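Local coordinates for B-cell lymphoma 3 protein (Homo sapiens, PDB 1K1A), which regulates transcription of NF-kappa-B target genes, holding the p50 subunit in the cytoplasm and acting as a transcriptional activator in the nucleus, here represented by its ankyrin repeat domain, at residues A[149-152]-A[153-157]; A[183-186]-A[187-190]. All coordinates share one frame; numbering follows the deposited sequence.

Interaction 1: A[149-152]-A[153-157]; sequences SGRS and PLIHA
Arg-151 lies across the ring of His-156, the two side chains running at about a right angle. Arg-151 CB sits over the face of the His-156 imidazole, 4.0 Å from its centroid, a CH-pi contact. In one of two deposited conformers the chain bends at CG and CD and brings the guanidinium past the ring's rim, with His-156 CE1 over the guanidinium centre, 3.4 Å from Arg-151 CZ, the planes 40° apart. The polar ends are bound separately: NH2 forms a salt bridge with Glu-159, and His-156 NE2 is hydrogen-bonded to Asp-146, whose other carboxylate oxygen takes Ser-149 OG. On the arginine's flank, Ile-155 CG2 packs 3.8 Å from Arg-151 CG. Behind this lies the helix start, where Ser-152 holds the N-cap position. Its carbonyl O accepts a straight bond, 168° at the hydrogen, from His-156 N at 3.2 Å and a weak one from Ile-155 N. An alanine in place of His-156 would probably leave Asp-146 without its ring partner and Arg-151 without a face to lie on. With Asp-146 bound at NE2, the ring may be drawn toward protonation, while the guanidinium beside CE1 would probably oppose this, its own charge partly offset by Glu-159.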
ATOM      1  N   SER A 149       1.491  12.997  -6.820  1.00 27.02           N
ATOM      2  CA  SER A 149       2.389  12.812  -7.952  1.00 26.46           C
ATOM      3  C   SER A 149       1.698  12.393  -9.237  1.00 25.49           C
ATOM      4  O   SER A 149       2.267  12.520 -10.325  1.00 25.33           O
ATOM      5  CB  SER A 149       3.451  11.779  -7.590  1.00 27.05           C
ATOM      6  OG  SER A 149       2.846  10.577  -7.118  1.00 28.99           O
ATOM      7  N   GLY A 150       0.475  11.883  -9.114  1.00 24.20           N
ATOM      8  CA  GLY A 150      -0.255  11.372 -10.258  1.00 22.62           C
ATOM      9  C   GLY A 150       0.368  10.094 -10.807  1.00 21.57           C
ATOM     10  O   GLY A 150       0.151   9.739 -11.963  1.00 21.85           O
ATOM     11  N   ARG A 151       1.139   9.402  -9.973  1.00 20.21           N
ATOM     12  CA  ARG A 151       1.844   8.187 -10.385  1.00 19.50           C
ATOM     13  C   ARG A 151       1.144   6.896  -9.956  1.00 18.56           C
ATOM     14  O   ARG A 151       0.685   6.783  -8.826  1.00 17.36           O
ATOM     15  CB  ARG A 151       3.256   8.185  -9.798  1.00 19.91           C
ATOM     16  CG  ARG A 151       4.169   9.239 -10.399  1.00 20.48           C
ATOM     17  CD  ARG A 151       5.059   9.939  -9.384  0.50 22.06           C
ATOM     18  NE  ARG A 151       6.103   9.073  -8.846  0.50 22.68           N
ATOM     19  CZ  ARG A 151       6.727   9.289  -7.700  0.50 23.20           C
ATOM     20  NH1 ARG A 151       6.408  10.339  -6.956  0.50 23.82           N
ATOM     21  NH2 ARG A 151       7.673   8.455  -7.291  0.50 24.05           N
ATOM     22  N   SER A 152       1.086   5.925 -10.869  1.00 17.61           N
ATOM     23  CA  SER A 152       0.551   4.595 -10.560  1.00 16.50           C
ATOM     24  C   SER A 152       1.633   3.840  -9.813  1.00 15.64           C
ATOM     25  O   SER A 152       2.783   4.249  -9.830  1.00 15.09           O
ATOM     26  CB  SER A 152       0.203   3.851 -11.851  1.00 16.53           C
ATOM     27  OG  SER A 152       1.373   3.578 -12.609  1.00 16.99           O
ATOM     28  N   PRO A 153       1.271   2.762  -9.125  1.00 15.19           N
ATOM     29  CA  PRO A 153       2.261   1.916  -8.444  1.00 14.73           C
ATOM     30  C   PRO A 153       3.396   1.469  -9.382  1.00 14.71           C
ATOM     31  O   PRO A 153       4.549   1.381  -8.951  1.00 13.68           O
ATOM     32  CB  PRO A 153       1.430   0.714  -7.999  1.00 15.09           C
ATOM     33  CG  PRO A 153       0.061   1.295  -7.769  1.00 14.89           C
ATOM     34  CD  PRO A 153      -0.107   2.297  -8.891  1.00 15.14           C
ATOM     35  N   LEU A 154       3.076   1.197 -10.642  1.00 14.47           N
ATOM     36  CA  LEU A 154       4.101   0.759 -11.591  1.00 14.87           C
ATOM     37  C   LEU A 154       5.203   1.807 -11.756  1.00 15.24           C
ATOM     38  O   LEU A 154       6.396   1.483 -11.763  1.00 15.45           O
ATOM     39  CB  LEU A 154       3.487   0.419 -12.952  1.00 15.06           C
ATOM     40  CG  LEU A 154       4.493  -0.061 -14.012  1.00 15.05           C
ATOM     41  CD1 LEU A 154       5.274  -1.271 -13.516  1.00 14.33           C
ATOM     42  CD2 LEU A 154       3.804  -0.364 -15.331  1.00 17.47           C
ATOM     43  N   ILE A 155       4.805   3.061 -11.886  1.00 15.51           N
ATOM     44  CA  ILE A 155       5.776   4.133 -12.060  1.00 16.52           C
ATOM     45  C   ILE A 155       6.611   4.293 -10.792  1.00 17.06           C
ATOM     46  O   ILE A 155       7.838   4.457 -10.857  1.00 17.15           O
ATOM     47  CB  ILE A 155       5.072   5.441 -12.493  1.00 16.29           C
ATOM     48  CG1 ILE A 155       4.531   5.284 -13.920  1.00 16.99           C
ATOM     49  CG2 ILE A 155       6.025   6.629 -12.399  1.00 16.86           C
ATOM     50  CD1 ILE A 155       3.514   6.334 -14.343  1.00 15.77           C
ATOM     51  N   HIS A 156       5.962   4.184  -9.634  1.00 17.66           N
ATOM     52  CA  HIS A 156       6.679   4.227  -8.369  1.00 18.45           C
ATOM     53  C   HIS A 156       7.750   3.140  -8.355  1.00 18.24           C
ATOM     54  O   HIS A 156       8.901   3.400  -7.996  1.00 18.70           O
ATOM     55  CB  HIS A 156       5.719   4.033  -7.181  1.00 19.24           C
ATOM     56  CG  HIS A 156       4.930   5.260  -6.827  1.00 21.04           C
ATOM     57  ND1 HIS A 156       5.501   6.366  -6.232  1.00 24.38           N
ATOM     58  CD2 HIS A 156       3.612   5.544  -6.961  1.00 23.32           C
ATOM     59  CE1 HIS A 156       4.571   7.283  -6.025  1.00 25.06           C
ATOM     60  NE2 HIS A 156       3.415   6.808  -6.454  1.00 25.13           N
ATOM     61  N   ALA A 157       7.373   1.928  -8.761  1.00 17.68           N
ATOM     62  CA  ALA A 157       8.297   0.793  -8.777  1.00 17.26           C
ATOM     63  C   ALA A 157       9.485   1.035  -9.710  1.00 17.36           C
ATOM     64  O   ALA A 157      10.627   0.684  -9.384  1.00 16.75           O
ATOM     65  CB  ALA A 157       7.566  -0.491  -9.181  1.00 17.32           C
TER

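Interaction 2: A[183-186]-A[187-190]; sequences GSSA and LHSA
Ser-184 and Ser-185 meet the ring of His-188 from different directions, one over its face, one at its edge. Ser-184 OG lies 4.0 Å above the imidazole plane, offset toward the rim, and the same hydroxyl is hydrogen-bonded to Asn-213. Ser-184 CB also rests 4.0 Å from His-188 CG. Ser-185 comes at the ring edge instead, with CB in the plane and 3.8 Å from CD2 of His-188. Its OG stands between the backbone N and the carbonyl carbon (chi1 66°), a rotation that turns the hydroxyl toward the first turn of the helix, where Leu-187 CB lies 3.8 Å from Ser-185 OG. The backbone hydrogen bonds begin the helix. Ser-185, at the N-cap position, receives a long, weak bond at its O from Ser-189 N, 3.4 Å away; Ala-190 N then gives Ala-186 O a stronger one of 3.1 Å, 170° at the hydrogen. Gly-183, at a phi of 91°, leaves no room for a side chain, which would run into the carbonyl O of the residue before. The run Ser-Ala-Leu-His fits the position of the ankyrin TPLH motif, which turns the chain into the first helix of a repeat, here the sixth. Ala-186, Leu-187 and Ala-190 pack on the second helix, 196-204; Ala-186 and Ser-189 touch helix 153-159 of the repeat before, and Leu-187 and His-188 reach Pro-219 in the loop that follows.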
ATOM      1  N   GLY A 183       2.993  13.725 -18.331  1.00 21.54           N
ATOM      2  CA  GLY A 183       2.820  12.908 -19.512  1.00 21.68           C
ATOM      3  C   GLY A 183       3.921  11.880 -19.709  1.00 21.58           C
ATOM      4  O   GLY A 183       3.941  11.183 -20.718  1.00 21.89           O
ATOM      5  N   SER A 184       4.839  11.787 -18.752  1.00 21.18           N
ATOM      6  CA  SER A 184       5.898  10.786 -18.826  1.00 21.03           C
ATOM      7  C   SER A 184       5.412   9.415 -18.336  1.00 20.53           C
ATOM      8  O   SER A 184       4.591   9.323 -17.414  1.00 19.88           O
ATOM      9  CB  SER A 184       7.121  11.229 -18.023  1.00 21.33           C
ATOM     10  OG  SER A 184       7.817  12.282 -18.680  1.00 23.14           O
ATOM     11  N   SER A 185       5.938   8.356 -18.949  1.00 19.66           N
ATOM     12  CA  SER A 185       5.562   6.987 -18.597  1.00 18.68           C
ATOM     13  C   SER A 185       6.689   6.263 -17.863  1.00 18.01           C
ATOM     14  O   SER A 185       7.774   6.810 -17.673  1.00 17.98           O
ATOM     15  CB  SER A 185       5.202   6.207 -19.863  1.00 18.95           C
ATOM     16  OG  SER A 185       6.346   6.051 -20.697  1.00 18.63           O
ATOM     17  N   ALA A 186       6.427   5.026 -17.454  1.00 16.88           N
ATOM     18  CA  ALA A 186       7.437   4.198 -16.817  1.00 16.26           C
ATOM     19  C   ALA A 186       8.668   4.103 -17.713  1.00 15.94           C
ATOM     20  O   ALA A 186       9.810   4.153 -17.244  1.00 15.55           O
ATOM     21  CB  ALA A 186       6.884   2.810 -16.551  1.00 16.20           C
ATOM     22  N   LEU A 187       8.431   3.969 -19.006  1.00 15.64           N
ATOM     23  CA  LEU A 187       9.535   3.808 -19.954  1.00 15.79           C
ATOM     24  C   LEU A 187      10.416   5.062 -20.085  1.00 15.88           C
ATOM     25  O   LEU A 187      11.636   4.948 -20.267  1.00 14.93           O
ATOM     26  CB  LEU A 187       9.009   3.354 -21.318  1.00 15.54           C
ATOM     27  CG  LEU A 187      10.052   2.854 -22.316  1.00 14.99           C
ATOM     28  CD1 LEU A 187      10.859   1.710 -21.739  1.00 13.51           C
ATOM     29  CD2 LEU A 187       9.382   2.448 -23.626  1.00 15.52           C
ATOM     30  N   HIS A 188       9.815   6.252 -19.991  1.00 16.13           N
ATOM     31  CA  HIS A 188      10.620   7.481 -20.004  1.00 16.57           C
ATOM     32  C   HIS A 188      11.631   7.414 -18.872  1.00 16.99           C
ATOM     33  O   HIS A 188      12.805   7.704 -19.064  1.00 16.87           O
ATOM     34  CB  HIS A 188       9.768   8.733 -19.790  1.00 16.70           C
ATOM     35  CG  HIS A 188       8.890   9.087 -20.945  1.00 16.39           C
ATOM     36  ND1 HIS A 188       9.280   9.958 -21.940  1.00 17.61           N
ATOM     37  CD2 HIS A 188       7.619   8.732 -21.234  1.00 17.70           C
ATOM     38  CE1 HIS A 188       8.294  10.102 -22.805  1.00 17.00           C
ATOM     39  NE2 HIS A 188       7.273   9.371 -22.397  1.00 18.08           N
ATOM     40  N   SER A 189      11.160   7.038 -17.683  1.00 17.61           N
ATOM     41  CA  SER A 189      12.014   6.982 -16.498  1.00 18.14           C
ATOM     42  C   SER A 189      13.142   5.971 -16.624  1.00 18.59           C
ATOM     43  O   SER A 189      14.316   6.297 -16.362  1.00 19.08           O
ATOM     44  CB  SER A 189      11.186   6.689 -15.241  1.00 18.59           C
ATOM     45  OG  SER A 189      10.625   7.879 -14.709  0.50 18.78           O
ATOM     46  N   ALA A 190      12.795   4.747 -17.012  1.00 18.49           N
ATOM     47  CA  ALA A 190      13.785   3.685 -17.172  1.00 18.68           C
ATOM     48  C   ALA A 190      14.791   4.030 -18.260  1.00 18.86           C
ATOM     49  O   ALA A 190      15.992   3.806 -18.098  1.00 18.49           O
ATOM     50  CB  ALA A 190      13.101   2.347 -17.484  1.00 18.50           C
TER

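Interactions 1 and 2 are equivalent helix starts in consecutive ankyrin repeats, the fifth and sixth, their centres about 10 Å apart. Aligned on the TPLH motif, Ser-152 matches Ser-185, and Ile-155 takes the place filled by His-188, which moves the histidine of interaction 1 one residue further along its helix. The two pack directly, Ile-155 CG1 lying 4.0 Å from Ala-186 N. In the conformers given, Glu-159, salt-bridged to Arg-151, also touches the Ser-189 side chain, a further join between the repeats. Neither contact surrounds a ligand or active site; together they belong to the stacked repeat framework of the domain.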